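Local structure of calcium-dependent protein kinase, putative (Plasmodium falciparum, 3MSE) at residues Ala112-Asn115 against Lys116-Asp120; Ile125-Ser128 against Asp129-Leu133. The protein probably phosphorylates serine and threonine residues of other proteins in a calcium-dependent manner, this chain being its C-terminal, calcium-binding EF-hand region. One frame throughout, in Å; residues are numbered along the deposited sequence.

Contact 1. Residues Ala112-Asn115 against Lys116-Asp120. With CA (calcium ion), chain B.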
loop_
_atom_site.group_PDB
_atom_site.type_symbol
_atom_site.label_atom_id
_atom_site.label_comp_id
_atom_site.label_asym_id
_atom_site.label_seq_id
_atom_site.Cartn_x
_atom_site.Cartn_y
_atom_site.Cartn_z
ATOM N N ALA A 112 9.091 5.710 -4.818
ATOM C CA ALA A 112 9.592 6.101 -3.501
ATOM C C ALA A 112 10.904 5.406 -3.143
ATOM O O ALA A 112 11.788 6.025 -2.538
ATOM C CB ALA A 112 8.540 5.845 -2.427
ATOM N N ALA A 113 11.030 4.128 -3.513
ATOM C CA ALA A 113 12.272 3.392 -3.301
ATOM C C ALA A 113 13.407 3.987 -4.135
ATOM O O ALA A 113 14.503 4.224 -3.627
ATOM C CB ALA A 113 12.079 1.903 -3.620
ATOM N N PHE A 114 13.129 4.217 -5.417
ATOM C CA PHE A 114 14.069 4.856 -6.326
ATOM C C PHE A 114 14.558 6.201 -5.772
ATOM O O PHE A 114 15.752 6.480 -5.789
ATOM C CB PHE A 114 13.414 5.054 -7.698
ATOM C CG PHE A 114 14.314 5.685 -8.713
ATOM C CD1 PHE A 114 15.076 4.894 -9.566
ATOM C CD2 PHE A 114 14.397 7.074 -8.826
ATOM C CE1 PHE A 114 15.920 5.466 -10.505
ATOM C CE2 PHE A 114 15.240 7.667 -9.778
ATOM C CZ PHE A 114 16.002 6.860 -10.615
ATOM N N ASN A 115 13.627 7.021 -5.286
ATOM C CA ASN A 115 13.967 8.345 -4.750
ATOM C C ASN A 115 14.864 8.262 -3.539
ATOM O O ASN A 115 15.783 9.060 -3.406
ATOM C CB ASN A 115 12.711 9.162 -4.430
ATOM C CG ASN A 115 12.068 9.750 -5.680
ATOM O OD1 ASN A 115 12.726 9.925 -6.705
ATOM N ND2 ASN A 115 10.785 10.043 -5.603
ATOM N N LYS A 116 14.616 7.288 -2.665
ATOM C CA LYS A 116 15.500 7.067 -1.519
ATOM C C LYS A 116 16.912 6.684 -1.940
ATOM O O LYS A 116 17.876 7.097 -1.306
ATOM C CB LYS A 116 14.926 6.029 -0.562
ATOM C CG LYS A 116 13.814 6.586 0.303
ATOM C CD LYS A 116 13.470 5.669 1.456
ATOM C CE LYS A 116 12.493 6.358 2.415
ATOM N NZ LYS A 116 11.277 6.884 1.705
ATOM N N ILE A 117 17.030 5.919 -3.021
ATOM C CA ILE A 117 18.334 5.452 -3.489
ATOM C C ILE A 117 19.129 6.554 -4.212
ATOM O O ILE A 117 20.342 6.644 -4.075
ATOM C CB ILE A 117 18.209 4.181 -4.373
ATOM C CG1 ILE A 117 17.629 3.007 -3.553
ATOM C CG2 ILE A 117 19.558 3.787 -4.948
ATOM C CD1 ILE A 117 17.089 1.853 -4.410
ATOM N N ASP A 118 18.425 7.370 -4.989
ATOM C CA ASP A 118 19.011 8.505 -5.688
ATOM C C ASP A 118 19.283 9.618 -4.656
ATOM O O ASP A 118 18.483 10.545 -4.506
ATOM C CB ASP A 118 18.020 8.958 -6.761
ATOM C CG ASP A 118 18.464 10.201 -7.503
ATOM O OD1 ASP A 118 17.565 10.878 -8.051
ATOM O OD2 ASP A 118 19.687 10.489 -7.552
ATOM N N LYS A 119 20.397 9.500 -3.934
ATOM C CA LYS A 119 20.684 10.387 -2.792
ATOM C C LYS A 119 20.621 11.861 -3.193
ATOM O O LYS A 119 20.048 12.682 -2.473
ATOM C CB LYS A 119 22.063 10.088 -2.177
ATOM C CG LYS A 119 22.163 8.821 -1.335
ATOM C CD LYS A 119 23.651 8.464 -1.059
ATOM C CE LYS A 119 24.199 9.038 0.280
ATOM N NZ LYS A 119 25.608 8.555 0.687
ATOM N N ASP A 120 21.191 12.172 -4.358
ATOM C CA ASP A 120 21.346 13.555 -4.817
ATOM C C ASP A 120 20.216 14.053 -5.723
ATOM O O ASP A 120 20.328 15.124 -6.336
ATOM C CB ASP A 120 22.711 13.734 -5.493
ATOM C CG ASP A 120 23.870 13.508 -4.532
ATOM O OD1 ASP A 120 23.844 14.078 -3.415
ATOM O OD2 ASP A 120 24.809 12.758 -4.888
HETATM CA CA CA B . 21.803 9.902 -8.290
HETATM O O HOH W 1 22.495 10.702 -6.239
HETATM O O HOH W 2 23.658 9.712 -8.982
#

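Contact 2. Residues Ile125-Ser128 against Asp129-Leu133. With CA (calcium ion), chain B.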
loop_
_atom_site.group_PDB
_atom_site.type_symbol
_atom_site.label_atom_id
_atom_site.label_comp_id
_atom_site.label_asym_id
_atom_site.label_seq_id
_atom_site.Cartn_x
_atom_site.Cartn_y
_atom_site.Cartn_z
ATOM N N ILE A 125 20.101 6.514 -10.821
ATOM C CA ILE A 125 20.813 5.693 -9.840
ATOM C C ILE A 125 22.211 5.358 -10.356
ATOM O O ILE A 125 22.364 4.563 -11.278
ATOM C CB ILE A 125 20.030 4.407 -9.428
ATOM C CG1 ILE A 125 18.835 4.769 -8.537
ATOM C CG2 ILE A 125 20.952 3.418 -8.695
ATOM C CD1 ILE A 125 17.936 3.581 -8.178
ATOM N N SER A 126 23.221 5.979 -9.749
ATOM C CA SER A 126 24.616 5.753 -10.121
ATOM C C SER A 126 25.207 4.588 -9.351
ATOM O O SER A 126 24.592 4.045 -8.424
ATOM C CB SER A 126 25.461 7.013 -9.875
ATOM O OG SER A 126 25.396 7.435 -8.515
ATOM N N LYS A 127 26.409 4.204 -9.751
ATOM C CA LYS A 127 27.182 3.211 -9.042
ATOM C C LYS A 127 27.382 3.630 -7.572
ATOM O O LYS A 127 27.231 2.809 -6.651
ATOM C CB LYS A 127 28.522 3.021 -9.751
ATOM C CG LYS A 127 29.163 1.664 -9.554
ATOM C CD LYS A 127 30.192 1.691 -8.429
ATOM C CE LYS A 127 30.832 0.330 -8.219
ATOM N NZ LYS A 127 31.668 -0.093 -9.377
ATOM N N SER A 128 27.683 4.910 -7.355
ATOM C CA SER A 128 27.914 5.408 -6.002
ATOM C C SER A 128 26.634 5.410 -5.148
ATOM O O SER A 128 26.698 5.269 -3.926
ATOM C CB SER A 128 28.596 6.791 -6.017
ATOM O OG SER A 128 27.654 7.840 -6.153
ATOM N N ASP A 129 25.477 5.563 -5.781
ATOM C CA ASP A 129 24.213 5.450 -5.056
ATOM C C ASP A 129 23.987 4.033 -4.490
ATOM O O ASP A 129 23.413 3.872 -3.399
ATOM C CB ASP A 129 23.050 5.846 -5.953
ATOM C CG ASP A 129 22.986 7.345 -6.198
ATOM O OD1 ASP A 129 23.362 8.133 -5.298
ATOM O OD2 ASP A 129 22.541 7.736 -7.286
ATOM N N ILE A 130 24.461 3.029 -5.227
ATOM C CA ILE A 130 24.368 1.630 -4.793
ATOM C C ILE A 130 25.437 1.317 -3.757
ATOM O O ILE A 130 25.175 0.611 -2.779
ATOM C CB ILE A 130 24.464 0.631 -5.993
ATOM C CG1 ILE A 130 23.306 0.846 -6.982
ATOM C CG2 ILE A 130 24.502 -0.829 -5.489
ATOM C CD1 ILE A 130 21.904 0.600 -6.416
ATOM N N VAL A 131 26.644 1.852 -3.955
ATOM C CA VAL A 131 27.693 1.743 -2.936
ATOM C C VAL A 131 27.151 2.278 -1.604
ATOM O O VAL A 131 27.344 1.678 -0.537
ATOM C CB VAL A 131 28.990 2.486 -3.364
ATOM C CG1 VAL A 131 30.038 2.512 -2.219
ATOM C CG2 VAL A 131 29.593 1.856 -4.624
ATOM N N SER A 132 26.424 3.385 -1.673
ATOM C CA SER A 132 25.902 3.983 -0.460
ATOM C C SER A 132 24.794 3.123 0.143
ATOM O O SER A 132 24.759 2.880 1.358
ATOM C CB SER A 132 25.398 5.405 -0.735
ATOM O OG SER A 132 24.845 5.923 0.459
ATOM N N LEU A 133 23.901 2.654 -0.723
ATOM C CA LEU A 133 22.816 1.774 -0.304
ATOM C C LEU A 133 23.346 0.566 0.486
ATOM O O LEU A 133 22.728 0.139 1.453
ATOM C CB LEU A 133 21.998 1.303 -1.534
ATOM C CG LEU A 133 20.791 0.407 -1.248
ATOM C CD1 LEU A 133 19.745 1.149 -0.428
ATOM C CD2 LEU A 133 20.173 -0.081 -2.543
HETATM CA CA CA B . 21.803 9.902 -8.290
HETATM O O HOH W 2 23.658 9.712 -8.982
HETATM O O HOH W 1 22.495 10.702 -6.239
#

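Contact 1. Residues Ala112-Asn115 against Lys116-Asp120
Phe114 meets Asp118 obliquely: CB of Asp118 approaches CE2 of the Phe114 ring at 4.3 Å, while OD1 of the neighbouring Asn115 lies in the ring plane at its edge. Phe172 packs against the same ring edge-to-face. A backbone bond also ties this pair, Asp118 N donating to Phe114 O at 2.9 Å. The two preceding amides, Ile117 N and Lys116 N, bond to Ala113 O and Ala112 O. Ile117 lays CG1 over Ala113 O at 3.4 Å and turns its apolar end to Ile23 and Ile26 of helix 18-48. The helix ends with Ile117; Asp118 leaves helical geometry and is the centre of an inverse gamma turn closed by a weak bond from Lys119 N to Ile117 O. CG anti to the backbone N (chi1 176°) carries the Asp118 carboxylate to the ion: OD2 binds calcium at 2.3 Å, and OD1 accepts a hydrogen bond from Gly123 N, which probably helps fix the rotation of the group. Asp120 N donates to a calcium-bound water at 2.7 Å, so this residue reaches the ion indirectly through its backbone. An incoming helix that delivers its first aspartate ligand as it breaks is the entry side of an EF-hand.

Contact 2. Residues Ile125-Ser128 against Asp129-Leu133
Val131 N and Ser132 N bond to Lys127 O and Ser128 O as the backbone passes from an extended Ser126, at the N-cap position, into the first turns of helix 127-133, with Ser126 O receiving weak bonds from Asp129 N and Ile130 N. Asp129 folds back across this start. Its CG sits beside its own backbone N (chi1 -73°), bringing OD2 to Ser126 N at 3.1 Å in a nearly linear bond of 172°; the donor meets the anti side of the oxygen, 31° out of the carboxylate plane. The same OD2 binds calcium at 2.5 Å, whereas OD1 stays 3.8 Å from the ion and instead accepts a bond from a calcium-bound water. Asp129 is the last ligand of the EF-hand loop, the place where a glutamate commonly grips calcium with both oxygens; here the aspartate, with a shorter side chain, binds through one. Asp118, Asp122 and the carbonyl of Tyr124 are the other protein ligands. Ser126 OG is hydrogen-bonded to a second calcium-bound water at 2.9 Å and, weakly, to Ser128 OG. On the apolar side, Ile125 CG2 touches Ile130 CD1 at 3.7 Å, the two side chains crossing at a slant, and Ile130 continues onto Ile144, Phe147 and Phe148 of helix 141-152. Lys127 passes its CD over Val131 CG2 at 3.9 Å, its chain bent at chi2 and chi4, and its NZ is hydrogen-bonded to Asn141 OD1.

Running from the N terminus, contact 1 spans the end of helix 109-117 and the first residues of the calcium loop, and contact 2 takes in the end of that loop and helix 127-133. Each contact is local to one continuous stretch, so neither closes a long loop; they stand in series, without nesting or crossing, their centres about 10 Å apart. The ion joins them, since both supply a carboxylate ligand and share the two calcium-bound waters. Direct packing adds to this: Phe114 CD1 lies 3.4 Å from Ile125 CD1, and Lys119 NZ probably hydrogen-bonds to Ser132 OG at 2.8 Å. Ile117 and Leu133 bring the two helices together against the long helix 18-48.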